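Local coordinates for Blr6230 protein (Bradyrhizobium diazoefficiens USDA 110, PDB 5NGG) that probably hydrolyses beta-lactam antibiotics as a subclass B3 metallo-beta-lactamase with a two-zinc active site, at residues N99-H103 with H177-T182; V205-V211 with Q283-T288; A228-A232 with L269-T274. All coordinates share one frame; numbering follows the deposited sequence.

The three contacts lie at different depths. Contact 1 is wholly buried near the centre of the chain, where two loops at strand ends meet round an active-site zinc; metal bonds and one backbone hydrogen bond hold it. Contacts 2 and 3 are partly buried, and both use the long helix 268-291. Contact 3, near its start, is a helix pair packed through alanines, a leucine and a valine, bordered by a lysine. Contact 2, towards its far end, sets a loop on the helix through one glutamine amide and aliphatic groups. Contacts 1 and 2 touch where Asn208 ND2 meets His177 O. Contact 3 touches neither, its nearest atoms lying about 8 Å from each.

Contact 1: N99-H103 with H177-T182; sequences NTHAH and HSPGCT. With ZN (zinc ion), chain D.
His101, His103 and His177 turn their rings inward on one zinc ion. This is the three-histidine site of the metallo-beta-lactamase fold, with the HxHxDH motif starting at His101. His101 NE2, His103 ND1 and His177 NE2 each bind the metal at 2.1 Å, and water 2 is the fourth ligand. The rings meet unequally. His177 is edge-to-face with His101, the planes at 76°. Its CD2 stands over one face of that ring, towards the rim, 3.2 Å from His101 NE2. His177 meets His103 obliquely. The His177 side chain reaches across because CG is anti to the backbone N (chi1 -179°). Each ring has a second grip. His101 ND1 is hydrogen-bonded to Cys201 O, and His177 ND1 to Thr204 O. His103 NE2 donates to water 1 at 2.8 Å, and this water in turn donates to His177 O.

At the backbone end of His101, Cys181 SG, in a disulfide with Cys201, lies 3.7 Å from His101 CB and oblique to the ring. The loops are joined by Thr182 N, which donates to Thr100 O at 2.8 Å. Next to this bond, Cys181 CA makes a CA-H...O contact with the same oxygen. Asp70 accepts a hydrogen bond from Asn99 ND2 and is also hydrogen-bonded to Thr100 OG1.

The carbonyl bonds at His101 and His177 would favour presenting NE2 to the metal and limit ring rotation. Asp105, His106 and His242 hold the neighbouring zinc. Such a pair of zinc ions is consistent with activating a water for attack on a beta-lactam.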
loop_
_atom_site.group_PDB
_atom_site.type_symbol
_atom_site.label_atom_id
_atom_site.label_comp_id
_atom_site.label_asym_id
_atom_site.label_seq_id
_atom_site.Cartn_x
_atom_site.Cartn_y
_atom_site.Cartn_z
ATOM N N ASN A 99 -2.293 -6.506 3.363
ATOM C CA ASN A 99 -1.116 -5.650 3.240
ATOM C C ASN A 99 -0.716 -5.516 1.784
ATOM O O ASN A 99 -0.706 -6.510 1.044
ATOM C CB ASN A 99 0.028 -6.271 4.047
ATOM C CG ASN A 99 1.306 -5.394 4.194
ATOM O OD1 ASN A 99 2.399 -5.960 4.260
ATOM N ND2 ASN A 99 1.189 -4.081 4.328
ATOM N N THR A 100 -0.322 -4.306 1.401
ATOM C CA THR A 100 0.356 -4.079 0.116
ATOM C C THR A 100 1.833 -4.473 0.238
ATOM O O THR A 100 2.351 -5.278 -0.532
ATOM C CB THR A 100 0.277 -2.612 -0.343
ATOM O OG1 THR A 100 0.690 -1.744 0.719
ATOM C CG2 THR A 100 -1.127 -2.284 -0.851
ATOM N N HIS A 101 2.539 -3.913 1.215
ATOM C CA HIS A 101 3.951 -4.287 1.405
ATOM C C HIS A 101 4.395 -3.994 2.827
ATOM O O HIS A 101 3.851 -3.138 3.517
ATOM C CB HIS A 101 4.872 -3.627 0.377
ATOM C CG HIS A 101 5.135 -2.181 0.643
ATOM N ND1 HIS A 101 4.428 -1.152 0.055
ATOM C CD2 HIS A 101 6.099 -1.589 1.382
ATOM C CE1 HIS A 101 4.913 0.007 0.465
ATOM N NE2 HIS A 101 5.914 -0.226 1.293
ATOM N N ALA A 102 5.423 -4.719 3.247
ATOM C CA ALA A 102 5.768 -4.836 4.661
ATOM C C ALA A 102 6.849 -3.845 5.106
ATOM O O ALA A 102 7.932 -4.248 5.501
ATOM C CB ALA A 102 6.188 -6.263 4.943
ATOM N N HIS A 103 6.542 -2.553 5.066
ATOM C CA HIS A 103 7.345 -1.491 5.672
ATOM C C HIS A 103 6.543 -0.819 6.773
ATOM O O HIS A 103 5.310 -0.788 6.710
ATOM C CB HIS A 103 7.751 -0.428 4.645
ATOM C CG HIS A 103 8.725 -0.898 3.629
ATOM N ND1 HIS A 103 8.862 -0.264 2.423
ATOM C CD2 HIS A 103 9.631 -1.908 3.646
ATOM C CE1 HIS A 103 9.817 -0.858 1.733
ATOM N NE2 HIS A 103 10.299 -1.860 2.451
ATOM N N HIS A 177 9.728 -2.871 -4.658
ATOM C CA HIS A 177 9.771 -1.996 -3.505
ATOM C C HIS A 177 9.914 -2.835 -2.201
ATOM O O HIS A 177 10.559 -2.388 -1.243
ATOM C CB HIS A 177 8.531 -1.082 -3.500
ATOM C CG HIS A 177 8.496 -0.125 -2.360
ATOM N ND1 HIS A 177 9.140 1.090 -2.361
ATOM C CD2 HIS A 177 7.917 -0.242 -1.153
ATOM C CE1 HIS A 177 8.921 1.691 -1.197
ATOM N NE2 HIS A 177 8.199 0.898 -0.439
ATOM N N SER A 178 9.291 -4.015 -2.173
ATOM C CA SER A 178 9.597 -5.046 -1.186
ATOM C C SER A 178 9.543 -6.382 -1.919
ATOM O O SER A 178 8.949 -6.469 -3.002
ATOM C CB SER A 178 8.601 -5.025 -0.019
ATOM O OG SER A 178 7.344 -5.580 -0.409
ATOM N N PRO A 179 10.124 -7.435 -1.334
ATOM C CA PRO A 179 10.127 -8.710 -2.057
ATOM C C PRO A 179 8.742 -9.334 -2.251
ATOM O O PRO A 179 8.527 -10.047 -3.240
ATOM C CB PRO A 179 11.070 -9.598 -1.229
ATOM C CG PRO A 179 11.089 -8.976 0.113
ATOM C CD PRO A 179 10.952 -7.501 -0.112
ATOM N N GLY A 180 7.845 -9.074 -1.312
ATOM C CA GLY A 180 6.487 -9.619 -1.331
ATOM C C GLY A 180 5.404 -8.599 -1.639
ATOM O O GLY A 180 4.230 -8.880 -1.395
ATOM N N CYS A 181 5.782 -7.464 -2.231
ATOM C CA CYS A 181 4.859 -6.377 -2.566
ATOM C C CYS A 181 3.704 -6.942 -3.430
ATOM O O CYS A 181 3.973 -7.573 -4.482
ATOM C CB CYS A 181 5.675 -5.329 -3.341
ATOM S SG CYS A 181 5.216 -3.580 -3.278
ATOM N N THR A 182 2.475 -6.740 -2.949
ATOM C CA THR A 182 1.278 -7.316 -3.556
ATOM C C THR A 182 0.308 -6.199 -3.874
ATOM O O THR A 182 -0.097 -5.433 -2.995
ATOM C CB THR A 182 0.630 -8.326 -2.602
ATOM O OG1 THR A 182 1.591 -9.357 -2.290
ATOM C CG2 THR A 182 -0.605 -8.970 -3.217
HETATM ZN ZN ZN D . 7.534 1.038 1.513
HETATM O O HOH W 1 12.209 -3.193 0.834
HETATM O O HOH W 2 7.185 2.586 2.468
#

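Contact 2: V205-V211 with Q283-T288; sequences VALNRLV and QLAKQT
Gln287 meets Leu210 and Asn208 through a chain that starts with CG anti to its own carbonyl carbon (chi1 -67°) and then runs extended (chi2 -169°). This carries its amide out from helix 268-291 to the loop 205-211, which opens with a type II' beta turn from Val205 to Asn208. The amide uses both ends on the loop backbone. Gln287 OE1 accepts from Leu210 N at 2.8 Å, on a lone pair and almost straight at 175°. Gln287 NE2 donates to Asn208 O at 3.1 Å. With two bonds on the backbone, the amide is held against rotation.

Aliphatic groups flank it. Val205 packs its CG2 against Gln283 CB, one turn earlier on the helix. Leu210 crosses Gln287 at about a right angle and points CD1 at the helix backbone, 4.0 Å from Leu284 CA. Val211 divides its methyls: CG1 touches Leu284 CD1, while CG2 rests on Gln287 CB.

Leading away from the helix, the Asn208 side chain is hydrogen-bonded to Tyr136, Tyr223 and His177 O, so the loop links this helix to the surroundings of the zinc site. Next to Gln287, Thr288 OG1 donates to Leu284 O at 2.7 Å, from above the carbonyl plane, while Thr288 N reaches the same oxygen from the opposite face.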
loop_
_atom_site.group_PDB
_atom_site.type_symbol
_atom_site.label_atom_id
_atom_site.label_comp_id
_atom_site.label_asym_id
_atom_site.label_seq_id
_atom_site.Cartn_x
_atom_site.Cartn_y
_atom_site.Cartn_z
ATOM N N VAL A 205 11.837 3.638 -5.475
ATOM C CA VAL A 205 13.112 3.150 -4.962
ATOM C C VAL A 205 13.246 3.422 -3.461
ATOM O O VAL A 205 13.650 2.538 -2.695
ATOM C CB VAL A 205 14.283 3.738 -5.755
ATOM C CG1 VAL A 205 15.609 3.349 -5.127
ATOM C CG2 VAL A 205 14.236 3.224 -7.200
ATOM N N ALA A 206 12.910 4.647 -3.048
ATOM C CA ALA A 206 12.851 5.044 -1.636
ATOM C C ALA A 206 14.179 4.664 -0.955
ATOM O O ALA A 206 15.228 5.101 -1.441
ATOM C CB ALA A 206 11.599 4.456 -0.989
ATOM N N LEU A 207 14.163 3.890 0.131
ATOM C CA LEU A 207 15.366 3.560 0.899
ATOM C C LEU A 207 16.100 2.335 0.369
ATOM O O LEU A 207 17.119 1.961 0.928
ATOM C CB LEU A 207 15.031 3.348 2.380
ATOM C CG LEU A 207 14.435 4.546 3.098
ATOM C CD1 LEU A 207 14.156 4.128 4.530
ATOM C CD2 LEU A 207 15.357 5.769 3.036
ATOM N N ASN A 208 15.590 1.680 -0.668
ATOM C CA ASN A 208 16.219 0.437 -1.111
ATOM C C ASN A 208 17.567 0.633 -1.809
ATOM O O ASN A 208 17.786 1.609 -2.524
ATOM C CB ASN A 208 15.287 -0.318 -2.046
ATOM C CG ASN A 208 14.081 -0.872 -1.326
ATOM O OD1 ASN A 208 14.140 -1.222 -0.124
ATOM N ND2 ASN A 208 12.986 -1.008 -2.040
ATOM N N ARG A 209 18.453 -0.325 -1.572
ATOM C CA ARG A 209 19.741 -0.400 -2.264
ATOM C C ARG A 209 19.562 -1.354 -3.451
ATOM O O ARG A 209 19.118 -2.489 -3.290
ATOM C CB ARG A 209 20.801 -0.941 -1.311
ATOM C CG ARG A 209 21.037 -0.052 -0.100
ATOM C CD ARG A 209 22.302 -0.435 0.674
ATOM N NE ARG A 209 22.256 -1.848 1.047
ATOM C CZ ARG A 209 21.646 -2.355 2.126
ATOM N NH1 ARG A 209 21.136 -1.570 3.068
ATOM N NH2 ARG A 209 21.599 -3.677 2.292
ATOM N N LEU A 210 19.924 -0.869 -4.631
ATOM C CA LEU A 210 19.763 -1.608 -5.884
ATOM C C LEU A 210 20.997 -2.371 -6.333
ATOM O O LEU A 210 20.865 -3.365 -7.062
ATOM C CB LEU A 210 19.327 -0.628 -6.988
ATOM C CG LEU A 210 18.040 0.166 -6.699
ATOM C CD1 LEU A 210 17.810 1.161 -7.815
ATOM C CD2 LEU A 210 16.840 -0.747 -6.527
ATOM N N VAL A 211 22.165 -1.879 -5.925
ATOM C CA VAL A 211 23.456 -2.397 -6.342
ATOM C C VAL A 211 24.392 -2.366 -5.141
ATOM O O VAL A 211 24.096 -1.690 -4.143
ATOM C CB VAL A 211 24.051 -1.563 -7.499
ATOM C CG1 VAL A 211 23.271 -1.802 -8.790
ATOM C CG2 VAL A 211 24.093 -0.077 -7.163
ATOM N N GLN A 283 17.788 6.599 -10.334
ATOM C CA GLN A 283 18.327 6.089 -9.070
ATOM C C GLN A 283 19.341 4.977 -9.265
ATOM O O GLN A 283 20.337 4.943 -8.536
ATOM C CB GLN A 283 17.225 5.598 -8.144
ATOM C CG GLN A 283 16.164 6.630 -7.798
ATOM C CD GLN A 283 16.745 7.956 -7.355
ATOM O OE1 GLN A 283 17.690 8.003 -6.572
ATOM N NE2 GLN A 283 16.170 9.042 -7.837
ATOM N N LEU A 284 19.101 4.076 -10.215
ATOM C CA LEU A 284 20.082 3.024 -10.498
ATOM C C LEU A 284 21.418 3.607 -10.939
ATOM O O LEU A 284 22.484 3.182 -10.482
ATOM C CB LEU A 284 19.530 2.061 -11.558
ATOM C CG LEU A 284 20.402 0.875 -11.909
ATOM C CD1 LEU A 284 20.634 -0.011 -10.702
ATOM C CD2 LEU A 284 19.778 0.082 -13.066
ATOM N N ALA A 285 21.362 4.608 -11.800
ATOM C CA ALA A 285 22.584 5.288 -12.251
ATOM C C ALA A 285 23.286 5.982 -11.092
ATOM O O ALA A 285 24.512 5.917 -10.968
ATOM C CB ALA A 285 22.265 6.286 -13.362
ATOM N N LYS A 286 22.517 6.627 -10.232
ATOM C CA LYS A 286 23.091 7.331 -9.092
ATOM C C LYS A 286 23.796 6.368 -8.134
ATOM O O LYS A 286 24.927 6.611 -7.678
ATOM C CB LYS A 286 21.993 8.096 -8.355
ATOM C CG LYS A 286 22.444 8.812 -7.089
ATOM C CD LYS A 286 21.281 9.570 -6.469
ATOM C CE LYS A 286 21.636 10.115 -5.091
ATOM N NZ LYS A 286 20.651 11.129 -4.633
ATOM N N GLN A 287 23.109 5.286 -7.789
ATOM C CA GLN A 287 23.696 4.302 -6.875
ATOM C C GLN A 287 24.889 3.595 -7.486
ATOM O O GLN A 287 25.843 3.285 -6.783
ATOM C CB GLN A 287 22.636 3.287 -6.455
ATOM C CG GLN A 287 21.527 3.882 -5.605
ATOM C CD GLN A 287 20.633 2.833 -4.986
ATOM O OE1 GLN A 287 21.020 1.649 -4.885
ATOM N NE2 GLN A 287 19.431 3.251 -4.563
ATOM N N THR A 288 24.839 3.331 -8.790
ATOM C CA THR A 288 25.969 2.725 -9.478
ATOM C C THR A 288 27.174 3.654 -9.416
ATOM O O THR A 288 28.293 3.204 -9.115
ATOM C CB THR A 288 25.588 2.384 -10.925
ATOM O OG1 THR A 288 24.530 1.418 -10.899
ATOM C CG2 THR A 288 26.738 1.800 -11.717
#

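Contact 3: A228-A232 with L269-T274; sequences AKAKA and LVTYAT. With ZN (zinc ion), chain E.
Ala230 and Ala273 meet methyl to methyl in an antiparallel helix pair, with their CB atoms 4.0 Å apart. Residues 228-232 of one helix lie beside the start of the long helix 268-291. The segment axes come within 8.3 Å, at 162° between their directions. The small side chains at the centre are consistent with this close approach.

Leu269 fills in beside the alanines. Its CG is turned directly opposite the backbone N (chi1 178°), which swings the branched end in towards the other helix. The two methyls then divide their partners. Leu269 CD1 lies against Ala230 CB, and Leu269 CD2 rests on the backbone at Ala230 O, 3.4 Å away. The same side chain also touches Leu238 of strand 237-239, so it joins both helices to the edge of a sheet. Val270 uses one branch: its CG2 packs on Lys231 O.

Lys231 borders the exposed margin and stays extended through to NZ. Its chain passes over the second helix, CG against Ala273 CB at 3.8 Å. It then crosses Thr274 at about a right angle. Lys231 NZ makes a weak hydrogen bond to Thr274 OG1 at 3.4 Å. That hydroxyl donates to Val270 O one turn back, tilted from the carbonyl plane.

Lys229 points elsewhere. Its chain is extended as far as CE and bends only at the last torsion (chi4 64°). There Lys229 NZ binds a zinc ion at 2.1 Å, in a site that Glu158 and His172 complete.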
loop_
_atom_site.group_PDB
_atom_site.type_symbol
_atom_site.label_atom_id
_atom_site.label_comp_id
_atom_site.label_asym_id
_atom_site.label_seq_id
_atom_site.Cartn_x
_atom_site.Cartn_y
_atom_site.Cartn_z
ATOM N N ALA A 228 6.600 -3.052 -16.120
ATOM C CA ALA A 228 5.984 -3.605 -17.346
ATOM C C ALA A 228 4.611 -4.206 -17.069
ATOM O O ALA A 228 3.657 -3.975 -17.825
ATOM C CB ALA A 228 6.882 -4.656 -17.950
ATOM N N LYS A 229 4.507 -4.979 -15.999
ATOM C CA LYS A 229 3.240 -5.597 -15.602
ATOM C C LYS A 229 2.172 -4.527 -15.366
ATOM O O LYS A 229 1.049 -4.635 -15.877
ATOM C CB LYS A 229 3.439 -6.444 -14.343
ATOM C CG LYS A 229 2.192 -7.109 -13.772
ATOM C CD LYS A 229 2.558 -7.960 -12.571
ATOM C CE LYS A 229 1.358 -8.532 -11.858
ATOM N NZ LYS A 229 0.610 -9.451 -12.712
ATOM N N ALA A 230 2.535 -3.471 -14.655
ATOM C CA ALA A 230 1.608 -2.397 -14.363
ATOM C C ALA A 230 1.083 -1.730 -15.626
ATOM O O ALA A 230 -0.116 -1.446 -15.729
ATOM C CB ALA A 230 2.272 -1.381 -13.449
ATOM N N LYS A 231 1.972 -1.500 -16.589
ATOM C CA LYS A 231 1.555 -0.846 -17.826
ATOM C C LYS A 231 0.581 -1.709 -18.639
ATOM O O LYS A 231 -0.165 -1.182 -19.480
ATOM C CB LYS A 231 2.769 -0.469 -18.673
ATOM C CG LYS A 231 3.607 0.648 -18.075
ATOM C CD LYS A 231 4.725 0.992 -19.022
ATOM C CE LYS A 231 5.765 1.878 -18.393
ATOM N NZ LYS A 231 6.694 2.352 -19.453
ATOM N N ALA A 232 0.625 -3.029 -18.450
ATOM C CA ALA A 232 -0.223 -3.950 -19.208
ATOM C C ALA A 232 -1.565 -4.278 -18.549
ATOM O O ALA A 232 -2.419 -4.900 -19.190
ATOM C CB ALA A 232 0.535 -5.235 -19.491
ATOM N N LEU A 269 -2.434 4.347 -14.476
ATOM C CA LEU A 269 -1.401 3.428 -14.065
ATOM C C LEU A 269 -0.281 3.365 -15.126
ATOM O O LEU A 269 0.890 3.310 -14.768
ATOM C CB LEU A 269 -1.992 2.062 -13.743
ATOM C CG LEU A 269 -1.016 0.964 -13.337
ATOM C CD1 LEU A 269 -0.128 1.398 -12.185
ATOM C CD2 LEU A 269 -1.789 -0.306 -13.004
ATOM N N VAL A 270 -0.621 3.436 -16.418
ATOM C CA VAL A 270 0.418 3.526 -17.449
ATOM C C VAL A 270 1.276 4.778 -17.248
ATOM O O VAL A 270 2.508 4.696 -17.292
ATOM C CB VAL A 270 -0.192 3.550 -18.857
ATOM C CG1 VAL A 270 0.867 3.891 -19.895
ATOM C CG2 VAL A 270 -0.819 2.212 -19.180
ATOM N N THR A 271 0.662 5.933 -17.049
ATOM C CA THR A 271 1.408 7.173 -16.848
ATOM C C THR A 271 2.293 7.102 -15.586
ATOM O O THR A 271 3.473 7.495 -15.589
ATOM C CB THR A 271 0.464 8.378 -16.759
ATOM O OG1 THR A 271 -0.318 8.438 -17.949
ATOM C CG2 THR A 271 1.213 9.699 -16.560
ATOM N N TYR A 272 1.702 6.608 -14.509
ATOM C CA TYR A 272 2.423 6.554 -13.237
ATOM C C TYR A 272 3.600 5.569 -13.296
ATOM O O TYR A 272 4.712 5.889 -12.860
ATOM C CB TYR A 272 1.459 6.208 -12.089
ATOM C CG TYR A 272 2.157 6.248 -10.745
ATOM C CD1 TYR A 272 2.670 7.441 -10.235
ATOM C CD2 TYR A 272 2.292 5.093 -9.973
ATOM C CE1 TYR A 272 3.310 7.475 -9.010
ATOM C CE2 TYR A 272 2.961 5.119 -8.767
ATOM C CZ TYR A 272 3.463 6.304 -8.283
ATOM O OH TYR A 272 4.119 6.314 -7.084
ATOM N N ALA A 273 3.369 4.387 -13.871
ATOM C CA ALA A 273 4.434 3.386 -14.010
ATOM C C ALA A 273 5.566 3.904 -14.901
ATOM O O ALA A 273 6.734 3.583 -14.659
ATOM C CB ALA A 273 3.915 2.061 -14.528
ATOM N N THR A 274 5.227 4.685 -15.927
ATOM C CA THR A 274 6.247 5.312 -16.757
ATOM C C THR A 274 7.085 6.285 -15.916
ATOM O O THR A 274 8.322 6.278 -15.989
ATOM C CB THR A 274 5.592 6.034 -17.952
ATOM O OG1 THR A 274 4.832 5.096 -18.719
ATOM C CG2 THR A 274 6.618 6.697 -18.869
HETATM ZN ZN ZN E . -1.167 -10.337 -12.082
#